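Local coordinates for pyrrolidone-carboxylate peptidase (Deinococcus radiodurans R1, PDB 5Z48), which removes N-terminal pyroglutamyl groups from peptides as a cysteine peptidase of the C15 family, at residues 39-44 with 57-62; 65-70 with 206-211. All blocks are in the same frame, centred on the assembly; numbering follows the deposited sequence.

Interaction 1 joins the first strand and the helix of a beta-alpha-beta crossover; interaction 2 packs the C-terminal helix 194-211 on the crossover's second strand, on the opposite face of the sheet, the centres about 13 Å apart. Helix 49-63 leads into strand 67-73, and direct packing joins the two contacts: Leu60 CD2 lies 3.8 Å from Val68 CG2. The side chain of Ala43 is about 14 Å from the bound pyroglutamate and that of Leu69 about 13 Å, so neither touches it. Strand 67-73 ends in the pocket residues Gly72 and Leu73, and the Leu69 side chain is about 9 Å from that of Glu83, probably part of the active site.

Interaction 1 of 2, residues 39-44 with 57-62; sequences GVHSAL and TRLLSE
Leu59, which meets both His41 and Ala43, sits in a turn of helix 49-63 closed by the backbone hydrogen bond from Glu62 N to Arg58 O, 2.8 Å long. The contact itself is carried by the forked end of Leu59. Its CD1 comes to 3.5 Å from Ala43 CB, and its CD2 lies 3.9 Å from the same Ala43 CB, so the fork sits over a single methyl. CD2 also approaches the His41 ring, at the edge and near the ring plane, 4.0 Å from NE2. His41 holds CG anti to its backbone N (chi1 176°), which carries the imidazole out from the strand to meet this methyl; His30 packs against the ring edge-to-face. The intervening Ser42 points away, and its OG is bonded to Ala26 O. Leu59 also touches Leu7 of strand 5-11, which lies between strands 38-45 and 67-73, as expected where the helix of a beta-alpha-beta unit crosses its sheet. With 105 Å² buried in total, the two segments meet through a small, mostly apolar patch near the surface and share no polar bond, so any hold between them comes from dispersion and partial shielding from water.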
ATOM      1  N   GLY B  39      34.226   8.764 -17.979  1.00 18.34           N
ATOM      2  CA  GLY B  39      34.444   7.548 -17.225  1.00 14.98           C
ATOM      3  C   GLY B  39      33.776   7.673 -15.874  1.00 15.93           C
ATOM      4  O   GLY B  39      33.684   8.758 -15.300  1.00 15.84           O
ATOM      5  N   VAL B  40      33.265   6.549 -15.407  1.00 13.43           N
ATOM      6  CA  VAL B  40      32.619   6.432 -14.096  1.00 13.76           C
ATOM      7  C   VAL B  40      33.678   6.141 -13.045  1.00 14.26           C
ATOM      8  O   VAL B  40      34.515   5.242 -13.241  1.00 15.87           O
ATOM      9  CB  VAL B  40      31.571   5.311 -14.117  1.00 12.73           C
ATOM     10  CG1 VAL B  40      30.996   5.073 -12.671  1.00 12.76           C
ATOM     11  CG2 VAL B  40      30.457   5.619 -15.123  1.00 16.09           C
ATOM     12  N   HIS B  41      33.667   6.897 -11.949  1.00 12.96           N
ATOM     13  CA  HIS B  41      34.486   6.619 -10.771  1.00 11.43           C
ATOM     14  C   HIS B  41      33.520   6.323  -9.637  1.00 12.28           C
ATOM     15  O   HIS B  41      32.742   7.197  -9.261  1.00 11.95           O
ATOM     16  CB  HIS B  41      35.340   7.834 -10.387  1.00 13.12           C
ATOM     17  CG  HIS B  41      36.125   7.626  -9.137  1.00 12.96           C
ATOM     18  ND1 HIS B  41      37.402   7.109  -9.148  1.00 19.14           N
ATOM     19  CD2 HIS B  41      35.797   7.808  -7.835  1.00 14.60           C
ATOM     20  CE1 HIS B  41      37.848   7.027  -7.905  1.00 21.64           C
ATOM     21  NE2 HIS B  41      36.881   7.419  -7.088  1.00 18.08           N
ATOM     22  N   SER B  42      33.563   5.117  -9.082  1.00 11.76           N
ATOM     23  CA  SER B  42      32.618   4.763  -8.021  1.00 10.44           C
ATOM     24  C   SER B  42      33.260   4.825  -6.636  1.00 10.13           C
ATOM     25  O   SER B  42      34.456   4.578  -6.462  1.00 12.18           O
ATOM     26  CB  SER B  42      32.092   3.347  -8.221  1.00 11.39           C
ATOM     27  OG  SER B  42      31.476   3.229  -9.474  1.00 13.27           O
ATOM     28  N   ALA B  43      32.407   5.046  -5.628  1.00 12.50           N
ATOM     29  CA  ALA B  43      32.800   4.978  -4.223  1.00 11.98           C
ATOM     30  C   ALA B  43      31.619   4.547  -3.372  1.00 13.02           C
ATOM     31  O   ALA B  43      30.457   4.792  -3.711  1.00 14.84           O
ATOM     32  CB  ALA B  43      33.323   6.326  -3.693  1.00 12.63           C
ATOM     33  N   LEU B  44      31.925   3.857  -2.297  0.57 13.91           N
ATOM     34  CA  LEU B  44      30.905   3.519  -1.326  0.57 12.55           C
ATOM     35  C   LEU B  44      30.992   4.455  -0.135  0.57 11.99           C
ATOM     36  O   LEU B  44      32.083   4.813   0.317  0.57 13.50           O
ATOM     37  CB  LEU B  44      31.057   2.081  -0.875  0.57 14.29           C
ATOM     38  CG  LEU B  44      30.808   1.095  -2.006  0.57 14.68           C
ATOM     39  CD1 LEU B  44      30.773  -0.293  -1.376  0.57 13.59           C
ATOM     40  CD2 LEU B  44      29.524   1.381  -2.811  0.57 15.11           C
ATOM     41  N   THR B  57      32.842  14.961   0.469  1.00 13.35           N
ATOM     42  CA  THR B  57      33.635  16.165   0.229  1.00 15.21           C
ATOM     43  C   THR B  57      34.988  15.819  -0.366  1.00 17.52           C
ATOM     44  O   THR B  57      35.441  16.469  -1.323  1.00 18.44           O
ATOM     45  CB  THR B  57      33.811  16.954   1.522  1.00 14.91           C
ATOM     46  OG1 THR B  57      32.568  17.583   1.864  1.00 17.67           O
ATOM     47  CG2 THR B  57      34.833  18.040   1.356  1.00 17.51           C
ATOM     48  N   ARG B  58      35.659  14.798   0.182  1.00 16.55           N
ATOM     49  CA  ARG B  58      36.953  14.416  -0.387  1.00 16.04           C
ATOM     50  C   ARG B  58      36.811  13.974  -1.846  1.00 14.72           C
ATOM     51  O   ARG B  58      37.635  14.344  -2.694  1.00 16.87           O
ATOM     52  CB  ARG B  58      37.596  13.335   0.484  1.00 20.45           C
ATOM     53  CG  ARG B  58      38.867  12.749  -0.064  1.00 30.10           C
ATOM     54  CD  ARG B  58      39.424  11.778   0.946  1.00 38.86           C
ATOM     55  NE  ARG B  58      40.870  11.668   0.843  1.00 45.78           N
ATOM     56  N   LEU B  59      35.780  13.186  -2.155  1.00 14.98           N
ATOM     57  CA  LEU B  59      35.562  12.759  -3.538  1.00 13.91           C
ATOM     58  C   LEU B  59      35.295  13.951  -4.463  1.00 13.99           C
ATOM     59  O   LEU B  59      35.847  14.028  -5.574  1.00 14.21           O
ATOM     60  CB  LEU B  59      34.392  11.761  -3.600  1.00 15.51           C
ATOM     61  CG  LEU B  59      34.646  10.374  -3.033  1.00 14.36           C
ATOM     62  CD1 LEU B  59      33.267   9.699  -2.715  1.00 15.15           C
ATOM     63  CD2 LEU B  59      35.497   9.524  -3.989  1.00 17.50           C
ATOM     64  N   LEU B  60      34.431  14.883  -4.038  1.00 14.17           N
ATOM     65  CA  LEU B  60      34.132  16.041  -4.882  1.00 14.62           C
ATOM     66  C   LEU B  60      35.376  16.888  -5.124  1.00 16.22           C
ATOM     67  O   LEU B  60      35.627  17.351  -6.247  1.00 16.66           O
ATOM     68  CB  LEU B  60      33.039  16.884  -4.237  1.00 13.86           C
ATOM     69  CG  LEU B  60      31.690  16.207  -4.168  1.00 14.16           C
ATOM     70  CD1 LEU B  60      30.733  17.037  -3.248  1.00 14.24           C
ATOM     71  CD2 LEU B  60      31.066  16.105  -5.580  1.00 16.66           C
ATOM     72  N   SER B  61      36.195  17.061  -4.086  1.00 15.32           N
ATOM     73  CA  SER B  61      37.407  17.867  -4.204  1.00 17.64           C
ATOM     74  C   SER B  61      38.480  17.165  -5.045  1.00 20.65           C
ATOM     75  O   SER B  61      39.130  17.786  -5.897  1.00 23.87           O
ATOM     76  CB  SER B  61      37.941  18.165  -2.800  1.00 20.37           C
ATOM     77  OG  SER B  61      38.948  19.145  -2.849  1.00 28.68           O
ATOM     78  N   GLU B  62      38.731  15.883  -4.769  1.00 17.80           N
ATOM     79  CA  GLU B  62      39.850  15.191  -5.395  1.00 20.46           C
ATOM     80  C   GLU B  62      39.520  14.751  -6.822  1.00 19.44           C
ATOM     81  O   GLU B  62      40.407  14.733  -7.681  1.00 21.47           O
ATOM     82  CB  GLU B  62      40.234  13.980  -4.553  1.00 20.65           C
ATOM     83  CG  GLU B  62      40.822  14.354  -3.195  1.00 23.50           C
ATOM     84  CD  GLU B  62      41.223  13.156  -2.361  1.00 27.18           C
ATOM     85  OE1 GLU B  62      41.887  13.363  -1.326  1.00 33.53           O
ATOM     86  OE2 GLU B  62      40.908  12.011  -2.746  1.00 30.96           O
TER

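Interaction 2 of 2, residues 65-70 with 206-211; sequences PGAVLL and EAITAQ
Ile208 meets Ala67 and Leu69 with two different branches, and its side-chain conformation explains the division. The CG2 branch is anti to the backbone N, while CG1 lies beside that nitrogen (chi1 -70°) and runs on extended, with chi2 at 159°. The short branch therefore serves Ala67, CG2 standing 3.7 Å from its CB, and the long branch delivers CD1 to the fork of Leu69. There CD1 of Ile208 lies 4.0 Å from Leu69 CD1 and 4.1 Å from Leu69 CD2, nearly equal distances that place the isoleucine methyl against both prongs.

With CG anti to the backbone N (chi1 -175°), the Leu69 fork extends to the Ile208 methyl, and its side chain runs obliquely past that of Ile208. The isoleucine is thus wedged between two separate points of the strand: Ala67 CB and Leu69 CD1 are 8.2 Å apart, and each is met by a different methyl. The helix backbone comes nearest the strand at Ala67, whose CA is 7.4 Å from the CA of Thr209. Strand alternation turns Val68 away from the helix. All three touching residues are buried, and their contact is apolar throughout, with 139 Å² buried between the segments.

Leu119 touches both Leu69 and Ile208, extending the cluster, and Ile124 of helix 121-130 packs against Ile208. On the sheet, Ala67 and Thr209 both touch Leu6, so the last turns of helix 194-211 lie over strand 67-73 and reach strand 5-11, with helix 121-130 alongside, while Leu69 also touches Leu170 of the other parallel neighbour, strand 167-172.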
ATOM      1  N   PRO B  65      34.536  16.142 -10.378  1.00 16.30           N
ATOM      2  CA  PRO B  65      33.755  15.442 -11.403  1.00 15.80           C
ATOM      3  C   PRO B  65      32.940  16.417 -12.235  1.00 18.01           C
ATOM      4  O   PRO B  65      32.580  17.500 -11.776  1.00 16.37           O
ATOM      5  CB  PRO B  65      32.852  14.510 -10.588  1.00 16.58           C
ATOM      6  CG  PRO B  65      32.718  15.202  -9.229  1.00 17.97           C
ATOM      7  CD  PRO B  65      34.028  15.936  -9.013  1.00 15.56           C
ATOM      8  N   GLY B  66      32.656  16.011 -13.477  1.00 15.02           N
ATOM      9  CA  GLY B  66      31.760  16.761 -14.334  1.00 14.49           C
ATOM     10  C   GLY B  66      30.297  16.495 -14.108  1.00 15.14           C
ATOM     11  O   GLY B  66      29.475  17.239 -14.648  1.00 16.24           O
ATOM     12  N   ALA B  67      29.964  15.463 -13.335  1.00 11.96           N
ATOM     13  CA  ALA B  67      28.593  15.127 -12.976  1.00 12.36           C
ATOM     14  C   ALA B  67      28.653  14.207 -11.776  1.00 11.03           C
ATOM     15  O   ALA B  67      29.654  13.504 -11.580  1.00 12.69           O
ATOM     16  CB  ALA B  67      27.882  14.431 -14.141  1.00 14.36           C
ATOM     17  N   VAL B  68      27.577  14.215 -10.968  1.00 10.97           N
ATOM     18  CA  VAL B  68      27.530  13.475  -9.705  1.00 12.58           C
ATOM     19  C   VAL B  68      26.207  12.725  -9.632  1.00 12.33           C
ATOM     20  O   VAL B  68      25.125  13.342  -9.652  1.00 11.16           O
ATOM     21  CB  VAL B  68      27.698  14.409  -8.488  1.00 11.24           C
ATOM     22  CG1 VAL B  68      27.602  13.653  -7.168  1.00 12.45           C
ATOM     23  CG2 VAL B  68      29.009  15.213  -8.605  1.00 12.68           C
ATOM     24  N   LEU B  69      26.289  11.392  -9.548  1.00  9.81           N
ATOM     25  CA  LEU B  69      25.129  10.508  -9.388  1.00  8.26           C
ATOM     26  C   LEU B  69      25.230   9.760  -8.054  1.00  9.75           C
ATOM     27  O   LEU B  69      25.990   8.797  -7.917  1.00 10.22           O
ATOM     28  CB  LEU B  69      25.013   9.544 -10.581  1.00 11.05           C
ATOM     29  CG  LEU B  69      23.760   8.642 -10.570  1.00 10.76           C
ATOM     30  CD1 LEU B  69      22.473   9.429 -10.467  1.00 11.10           C
ATOM     31  CD2 LEU B  69      23.714   7.819 -11.868  1.00 12.38           C
ATOM     32  N   LEU B  70      24.470  10.199  -7.046  1.00 10.47           N
ATOM     33  CA  LEU B  70      24.452   9.557  -5.743  1.00  8.93           C
ATOM     34  C   LEU B  70      23.299   8.549  -5.724  1.00  8.92           C
ATOM     35  O   LEU B  70      22.180   8.900  -6.145  1.00 10.11           O
ATOM     36  CB  LEU B  70      24.226  10.611  -4.663  1.00  8.94           C
ATOM     37  CG  LEU B  70      25.126  11.860  -4.730  1.00 10.89           C
ATOM     38  CD1 LEU B  70      24.525  12.900  -3.715  1.00 14.21           C
ATOM     39  CD2 LEU B  70      26.561  11.567  -4.389  1.00 12.36           C
ATOM     40  N   GLU B 206      24.434   7.196 -18.417  1.00 11.87           N
ATOM     41  CA  GLU B 206      24.627   7.473 -19.837  1.00 13.71           C
ATOM     42  C   GLU B 206      23.828   8.699 -20.265  1.00 12.92           C
ATOM     43  O   GLU B 206      24.313   9.518 -21.067  1.00 15.21           O
ATOM     44  CB  GLU B 206      24.226   6.228 -20.660  1.00 18.19           C
ATOM     45  CG  GLU B 206      25.102   4.998 -20.378  1.00 27.29           C
ATOM     46  CD  GLU B 206      24.625   3.681 -21.014  1.00 34.74           C
ATOM     47  OE1 GLU B 206      23.433   3.583 -21.379  1.00 37.85           O
ATOM     48  OE2 GLU B 206      25.459   2.746 -21.135  1.00 36.98           O
ATOM     49  N   ALA B 207      22.617   8.849 -19.734  1.00 12.05           N
ATOM     50  CA  ALA B 207      21.804  10.008 -20.113  1.00 11.90           C
ATOM     51  C   ALA B 207      22.403  11.304 -19.555  1.00 12.54           C
ATOM     52  O   ALA B 207      22.395  12.340 -20.233  1.00 13.97           O
ATOM     53  CB  ALA B 207      20.353   9.854 -19.647  1.00 12.56           C
ATOM     54  N   ILE B 208      22.920  11.252 -18.325  1.00 11.47           N
ATOM     55  CA  ILE B 208      23.502  12.444 -17.714  1.00 12.51           C
ATOM     56  C   ILE B 208      24.692  12.925 -18.537  1.00 13.95           C
ATOM     57  O   ILE B 208      24.822  14.112 -18.859  1.00 15.75           O
ATOM     58  CB  ILE B 208      23.923  12.148 -16.262  1.00 12.25           C
ATOM     59  CG1 ILE B 208      22.687  11.953 -15.362  1.00 11.63           C
ATOM     60  CG2 ILE B 208      24.804  13.287 -15.753  1.00 15.35           C
ATOM     61  CD1 ILE B 208      22.991  11.153 -14.065  1.00 11.93           C
ATOM     62  N   THR B 209      25.573  11.996 -18.902  1.00 13.60           N
ATOM     63  CA  THR B 209      26.777  12.449 -19.591  1.00 15.56           C
ATOM     64  C   THR B 209      26.491  12.825 -21.032  1.00 22.55           C
ATOM     65  O   THR B 209      27.209  13.655 -21.607  1.00 22.91           O
ATOM     66  CB  THR B 209      27.891  11.399 -19.533  1.00 16.75           C
ATOM     67  OG1 THR B 209      27.461  10.205 -20.204  1.00 19.19           O
ATOM     68  CG2 THR B 209      28.259  11.038 -18.062  1.00 16.34           C
ATOM     69  N   ALA B 210      25.477  12.216 -21.642  1.00 18.81           N
ATOM     70  CA  ALA B 210      25.080  12.621 -22.980  1.00 17.45           C
ATOM     71  C   ALA B 210      24.577  14.060 -22.964  1.00 19.84           C
ATOM     72  O   ALA B 210      24.828  14.818 -23.889  1.00 27.09           O
ATOM     73  CB  ALA B 210      24.011  11.672 -23.518  1.00 20.12           C
ATOM     74  N   GLN B 211      23.884  14.454 -21.891  1.00 21.68           N
ATOM     75  CA  GLN B 211      23.341  15.813 -21.843  1.00 26.99           C
ATOM     76  C   GLN B 211      24.425  16.845 -21.630  1.00 33.15           C
ATOM     77  O   GLN B 211      24.289  17.985 -22.086  1.00 35.89           O
ATOM     78  CB  GLN B 211      22.298  15.957 -20.727  1.00 28.94           C
ATOM     79  CG  GLN B 211      21.002  15.216 -20.937  1.00 32.22           C
ATOM     80  CD  GLN B 211      20.208  15.763 -22.111  1.00 37.74           C
ATOM     81  OE1 GLN B 211      20.065  16.973 -22.267  1.00 44.08           O
ATOM     82  NE2 GLN B 211      19.731  14.873 -22.969  1.00 37.32           N
TER